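Local coordinates for archaeal Sm-like protein AF-Sm2 (Archaeoglobus fulgidus, PDB 1LJO) that assembles into a hexameric ring of Sm-fold subunits and probably binds RNA, at the interface of chains A and B. Residues are numbered along the deposited sequence; one frame, centred on the assembly and turned at random. Chains: chain A/B, Archaeal Sm-like protein AF-Sm2.

The interface of chains A and B. Residues chain A 6-7, 9-10, 13, 40, 72; chain B 37, 41, 63, 65.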
# COMPACT_ATOMS: atom_id res chain seq x y z
N PRO A 6 11.48 15.87 5.44
CA PRO A 6 10.46 15.90 4.40
C PRO A 6 9.19 16.63 4.85
O PRO A 6 8.68 17.48 4.13
CB PRO A 6 10.23 14.43 4.11
CG PRO A 6 11.62 13.86 4.26
CD PRO A 6 12.08 14.52 5.55
N ASN A 7 8.69 16.30 6.04
CA ASN A 7 7.49 16.96 6.55
C ASN A 7 7.71 18.47 6.67
O ASN A 7 6.78 19.25 6.47
CB ASN A 7 7.09 16.39 7.92
CG ASN A 7 6.38 15.05 7.82
OD1 ASN A 7 6.11 14.40 8.83
ND2 ASN A 7 6.07 14.64 6.60
N MET A 9 9.69 20.25 4.77
CA MET A 9 9.67 20.75 3.40
C MET A 9 8.24 20.89 2.89
O MET A 9 7.86 21.94 2.36
CB MET A 9 10.47 19.82 2.48
CG MET A 9 10.59 20.30 1.04
SD MET A 9 11.28 21.98 0.92
CE MET A 9 10.83 22.40 -0.75
N VAL A 10 7.43 19.85 3.07
CA VAL A 10 6.04 19.90 2.61
C VAL A 10 5.25 21.02 3.27
O VAL A 10 4.46 21.69 2.61
CB VAL A 10 5.32 18.55 2.84
CG1 VAL A 10 3.86 18.65 2.38
CG2 VAL A 10 6.03 17.43 2.09
N MET A 13 5.54 24.36 1.81
CA MET A 13 4.84 24.54 0.53
C MET A 13 3.40 25.02 0.70
O MET A 13 2.72 25.31 -0.28
CB MET A 13 4.83 23.22 -0.25
CG MET A 13 6.17 22.79 -0.82
SD MET A 13 6.04 21.19 -1.68
CE MET A 13 7.01 20.16 -0.61
N MET A 40 1.12 13.05 5.46
CA MET A 40 1.19 13.65 4.13
C MET A 40 -0.13 13.64 3.35
O MET A 40 -0.13 13.60 2.11
CB MET A 40 2.32 13.01 3.31
CG MET A 40 3.68 13.58 3.69
SD MET A 40 5.06 13.06 2.65
CE MET A 40 4.49 13.55 1.10
N ILE A 72 5.86 14.92 -4.67
CA ILE A 72 5.34 16.28 -4.52
C ILE A 72 6.43 17.22 -5.01
O ILE A 72 7.59 17.08 -4.64
CB ILE A 72 5.03 16.63 -3.05
CG1 ILE A 72 3.99 15.67 -2.49
CG2 ILE A 72 4.53 18.08 -2.96
CD1 ILE A 72 3.65 15.93 -1.01
N ASP B 37 13.18 10.77 6.93
CA ASP B 37 12.63 10.51 8.26
C ASP B 37 12.48 9.01 8.48
O ASP B 37 12.80 8.21 7.61
CB ASP B 37 11.27 11.21 8.45
CG ASP B 37 10.27 10.88 7.37
OD1 ASP B 37 10.28 9.73 6.88
OD2 ASP B 37 9.47 11.77 7.01
N ASN B 41 10.43 8.86 4.16
CA ASN B 41 9.97 9.88 3.23
C ASN B 41 11.32 10.47 2.82
O ASN B 41 12.24 10.50 3.63
CB ASN B 41 9.14 10.95 3.94
CG ASN B 41 7.78 10.43 4.36
OD1 ASN B 41 7.09 9.78 3.58
ND2 ASN B 41 7.39 10.72 5.60
N VAL B 63 9.70 15.80 -3.04
CA VAL B 63 9.53 15.02 -1.82
C VAL B 63 8.90 13.69 -2.22
O VAL B 63 7.85 13.66 -2.87
CB VAL B 63 8.60 15.74 -0.82
CG1 VAL B 63 8.24 14.81 0.32
CG2 VAL B 63 9.30 17.00 -0.29
N ARG B 65 7.19 10.07 -1.14
CA ARG B 65 6.46 9.44 -0.04
C ARG B 65 7.09 8.09 0.30
O ARG B 65 7.21 7.21 -0.55
CB ARG B 65 5.00 9.24 -0.44
CG ARG B 65 4.11 8.70 0.66
CD ARG B 65 3.97 9.72 1.79
NE ARG B 65 3.04 9.26 2.81
CZ ARG B 65 3.37 8.49 3.84
NH1 ARG B 65 4.63 8.08 3.99
NH2 ARG B 65 2.45 8.13 4.72
O HOH W 1 9.57 14.35 7.84
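A:Ile72 and B:Val63 pair their backbones in an antiparallel bridge, the edge-to-edge strand pairing by which Sm-fold subunits close into rings, here a hexamer. Strand 69-74 of chain A meets strand 62-64 of chain B: A:Ile72 N donates to B:Val63 O at 3.0 Å, and B:Val63 N returns a bond to A:Ile72 O at 2.9 Å.

Apolar packing builds on that seam. The side chain of B:Val63 is pushed among chain A groups, and with CG1 anti to its backbone N (chi1 170°) its two methyls point to different neighbours. CG2 meets the thioether chain of A:Met9, 3.8 Å from its CG, and the terminal methyl of A:Met13, whereas CG1 faces the CE methyl of A:Met40; A:Val10 CG2 lies near both, somewhat nearer CG1. A:Met40 runs antiparallel to B:Arg65, its sulfur SD 3.6 Å from the aliphatic CD, and the bend at its last torsion (chi3 56°) turns CE toward both that CD and B:Val63 CG1. Farther along, the ring of A:Pro6 lies against B:Asn41, CB to CB at 3.7 Å.

B:Asp37 organises polar contacts at this end. Its carboxylate holds B:Asn41 at two points: OD1 receives the backbone N from above the carboxylate plane, and OD2 takes the side-chain ND2 on its syn lone pair at 2.7 Å, which helps fix the amide's rotation. An alanine in place of B:Asp37 would probably leave that amide freer to turn and the water at the start of helix 6-12 without this chain B partner. This water bridges the subunits, lying 2.8 Å from the backbone N of A:Asn7 and 2.7 Å from carboxylate oxygen OD2 of B:Asp37.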